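Local coordinates for protein methylmalonyl-CoA carboxyltransferase 12S subunit (PDB 1ON3) that transfers the carboxyl group of methylmalonyl-CoA to the biotin of the 1.3S subunit, as the hexameric core of transcarboxylase, at residues I362-L367 with A398-I403. Residues are numbered along the deposited sequence; the frame is centred on the assembly and turned at random.
Sequences IPLVQL and ATVPKI
Pro363 and Pro401 stand side by side where two parallel strands begin, their rings pointing the same way, with CB of Pro363 3.9 Å from CB of Pro401. The pair illustrates how prolines can flank the start of a parallel register: neither has an N-H to give, yet the Pro401 carbonyl accepts the first bond, from Leu364 N at 3.0 Å. Leu364 O then takes Ile403 N, and Ile403 O takes Gln366 N, each at 2.8 Å, so Leu364 and Ile403 each use both N-H and carbonyl across the seam, and the direction of donation switches strand from one bond to the next, as in a regular parallel pair.

On the face bearing Leu364 and Lys402, Leu364 crosses Val400 obliquely, its CD1 meeting CG2 of Val400 at 3.9 Å. CG1 of Val400 lies beside the backbone N, anti to the carbonyl carbon (chi1 -70°), which leaves CG2 between the two; CG2 also lies 3.6 Å from Ile362 O, a buried carbonyl with no polar partner. Gln366 bends at chi2 (62°), and its amide turns back beside the neighbouring strand, where NE2 bonds Thr404 OG1 and OE1 bonds Tyr395 OH. Lys402 runs back toward the preceding helix end: its NZ reaches Ala398 O at 3.1 Å, from above the carbonyl plane, and also bonds Tyr395 O and Leu423 O, so three carbonyls grip the buried ammonium.

The two strands are central neighbours in the sheet of the C-terminal half, of the ClpP/crotonase type, joined by a crossover that includes helix 384-397. Strand 326-333 pairs with the other edge of 364-370. Helix 344-359 packs against Leu364, while helix 495-505 covers the face carrying Val365 and Ile403.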
ATOM      1  N   ILE E 362      17.636  -3.240 -15.964  1.00 13.18           N
ATOM      2  CA  ILE E 362      18.497  -3.819 -16.999  1.00 10.76           C
ATOM      3  C   ILE E 362      19.201  -5.060 -16.417  1.00 12.36           C
ATOM      4  O   ILE E 362      19.984  -4.942 -15.468  1.00 13.65           O
ATOM      5  CB  ILE E 362      19.566  -2.782 -17.423  1.00 10.09           C
ATOM      6  CG1 ILE E 362      18.870  -1.546 -18.003  1.00 13.95           C
ATOM      7  CG2 ILE E 362      20.566  -3.395 -18.415  1.00 10.86           C
ATOM      8  CD1 ILE E 362      19.809  -0.433 -18.392  1.00 13.96           C
ATOM      9  N   PRO E 363      18.931  -6.264 -16.967  1.00 12.31           N
ATOM     10  CA  PRO E 363      19.580  -7.480 -16.446  1.00  9.05           C
ATOM     11  C   PRO E 363      21.098  -7.361 -16.487  1.00 11.47           C
ATOM     12  O   PRO E 363      21.649  -6.652 -17.322  1.00 10.76           O
ATOM     13  CB  PRO E 363      19.086  -8.583 -17.383  1.00 11.08           C
ATOM     14  CG  PRO E 363      17.739  -8.086 -17.814  1.00 10.81           C
ATOM     15  CD  PRO E 363      18.010  -6.598 -18.068  1.00 11.65           C
ATOM     16  N   LEU E 364      21.751  -8.093 -15.593  1.00  9.61           N
ATOM     17  CA  LEU E 364      23.197  -8.087 -15.461  1.00  7.14           C
ATOM     18  C   LEU E 364      23.805  -9.435 -15.819  1.00  9.26           C
ATOM     19  O   LEU E 364      23.438 -10.469 -15.249  1.00 14.49           O
ATOM     20  CB  LEU E 364      23.573  -7.715 -14.018  1.00  9.35           C
ATOM     21  CG  LEU E 364      23.388  -6.217 -13.716  1.00  7.69           C
ATOM     22  CD1 LEU E 364      23.188  -5.990 -12.234  1.00  9.40           C
ATOM     23  CD2 LEU E 364      24.569  -5.446 -14.258  1.00  7.04           C
ATOM     24  N   VAL E 365      24.752  -9.405 -16.746  1.00 11.73           N
ATOM     25  CA  VAL E 365      25.437 -10.604 -17.206  1.00 13.89           C
ATOM     26  C   VAL E 365      26.918 -10.499 -16.861  1.00 11.08           C
ATOM     27  O   VAL E 365      27.598  -9.552 -17.264  1.00 12.88           O
ATOM     28  CB  VAL E 365      25.283 -10.772 -18.740  1.00 11.33           C
ATOM     29  CG1 VAL E 365      26.065 -12.000 -19.224  1.00 11.76           C
ATOM     30  CG2 VAL E 365      23.804 -10.909 -19.093  1.00 10.94           C
ATOM     31  N   GLN E 366      27.400 -11.471 -16.096  1.00 12.09           N
ATOM     32  CA  GLN E 366      28.803 -11.522 -15.677  1.00 11.38           C
ATOM     33  C   GLN E 366      29.592 -12.590 -16.432  1.00 12.77           C
ATOM     34  O   GLN E 366      29.094 -13.700 -16.651  1.00 11.74           O
ATOM     35  CB  GLN E 366      28.916 -11.846 -14.173  1.00 11.95           C
ATOM     36  CG  GLN E 366      28.443 -10.744 -13.210  1.00  8.85           C
ATOM     37  CD  GLN E 366      26.964 -10.426 -13.366  1.00 10.41           C
ATOM     38  OE1 GLN E 366      26.597  -9.292 -13.676  1.00 10.69           O
ATOM     39  NE2 GLN E 366      26.107 -11.429 -13.149  1.00  8.00           N
ATOM     40  N   LEU E 367      30.816 -12.240 -16.830  1.00 12.17           N
ATOM     41  CA  LEU E 367      31.733 -13.177 -17.488  1.00 14.19           C
ATOM     42  C   LEU E 367      32.926 -13.197 -16.528  1.00 13.40           C
ATOM     43  O   LEU E 367      33.631 -12.198 -16.371  1.00 11.26           O
ATOM     44  CB  LEU E 367      32.145 -12.671 -18.869  1.00 12.21           C
ATOM     45  CG  LEU E 367      30.988 -12.483 -19.852  1.00 13.72           C
ATOM     46  CD1 LEU E 367      31.563 -12.009 -21.196  1.00 17.33           C
ATOM     47  CD2 LEU E 367      30.194 -13.782 -20.012  1.00 12.35           C
ATOM     48  N   ALA E 398      20.783  -5.961  -5.756  1.00  9.04           N
ATOM     49  CA  ALA E 398      20.129  -5.980  -7.060  1.00 13.02           C
ATOM     50  C   ALA E 398      19.032  -7.031  -7.178  1.00 12.23           C
ATOM     51  O   ALA E 398      19.185  -8.159  -6.697  1.00 11.47           O
ATOM     52  CB  ALA E 398      21.175  -6.167  -8.173  1.00 11.76           C
ATOM     53  N   THR E 399      17.925  -6.651  -7.820  1.00 13.22           N
ATOM     54  CA  THR E 399      16.801  -7.563  -8.015  1.00  9.48           C
ATOM     55  C   THR E 399      16.518  -7.863  -9.497  1.00 13.11           C
ATOM     56  O   THR E 399      15.631  -8.659  -9.821  1.00 11.17           O
ATOM     57  CB  THR E 399      15.514  -7.027  -7.332  1.00 12.69           C
ATOM     58  OG1 THR E 399      15.213  -5.725  -7.843  1.00 14.98           O
ATOM     59  CG2 THR E 399      15.704  -6.946  -5.805  1.00 11.24           C
ATOM     60  N   VAL E 400      17.261  -7.230 -10.400  1.00 11.16           N
ATOM     61  CA  VAL E 400      17.071  -7.515 -11.821  1.00 12.69           C
ATOM     62  C   VAL E 400      17.628  -8.920 -12.054  1.00 12.95           C
ATOM     63  O   VAL E 400      18.306  -9.476 -11.186  1.00 10.45           O
ATOM     64  CB  VAL E 400      17.879  -6.550 -12.744  1.00 11.19           C
ATOM     65  CG1 VAL E 400      17.288  -5.139 -12.708  1.00 10.05           C
ATOM     66  CG2 VAL E 400      19.351  -6.517 -12.313  1.00 15.16           C
ATOM     67  N   PRO E 401      17.328  -9.518 -13.215  1.00 11.98           N
ATOM     68  CA  PRO E 401      17.851 -10.857 -13.505  1.00 13.74           C
ATOM     69  C   PRO E 401      19.378 -10.754 -13.467  1.00 12.84           C
ATOM     70  O   PRO E 401      19.948  -9.785 -13.969  1.00  8.74           O
ATOM     71  CB  PRO E 401      17.339 -11.131 -14.924  1.00  7.88           C
ATOM     72  CG  PRO E 401      16.008 -10.422 -14.931  1.00  9.43           C
ATOM     73  CD  PRO E 401      16.316  -9.112 -14.206  1.00 11.58           C
ATOM     74  N   LYS E 402      20.030 -11.734 -12.848  1.00 13.38           N
ATOM     75  CA  LYS E 402      21.488 -11.764 -12.763  1.00 10.79           C
ATOM     76  C   LYS E 402      21.953 -13.110 -13.303  1.00  9.17           C
ATOM     77  O   LYS E 402      21.629 -14.150 -12.739  1.00  9.82           O
ATOM     78  CB  LYS E 402      21.928 -11.569 -11.308  1.00  8.19           C
ATOM     79  CG  LYS E 402      21.678 -10.129 -10.812  1.00 11.35           C
ATOM     80  CD  LYS E 402      22.001  -9.941  -9.325  1.00 16.50           C
ATOM     81  CE  LYS E 402      20.987 -10.626  -8.447  1.00 18.07           C
ATOM     82  NZ  LYS E 402      21.282 -10.473  -6.995  1.00 12.19           N
ATOM     83  N   ILE E 403      22.696 -13.083 -14.405  1.00 11.37           N
ATOM     84  CA  ILE E 403      23.181 -14.307 -15.046  1.00 11.08           C
ATOM     85  C   ILE E 403      24.700 -14.290 -15.090  1.00 12.16           C
ATOM     86  O   ILE E 403      25.311 -13.336 -15.584  1.00 12.60           O
ATOM     87  CB  ILE E 403      22.665 -14.415 -16.491  1.00 13.70           C
ATOM     88  CG1 ILE E 403      21.150 -14.198 -16.523  1.00 11.75           C
ATOM     89  CG2 ILE E 403      23.075 -15.762 -17.080  1.00 11.50           C
ATOM     90  CD1 ILE E 403      20.351 -15.259 -15.808  1.00 18.16           C
TER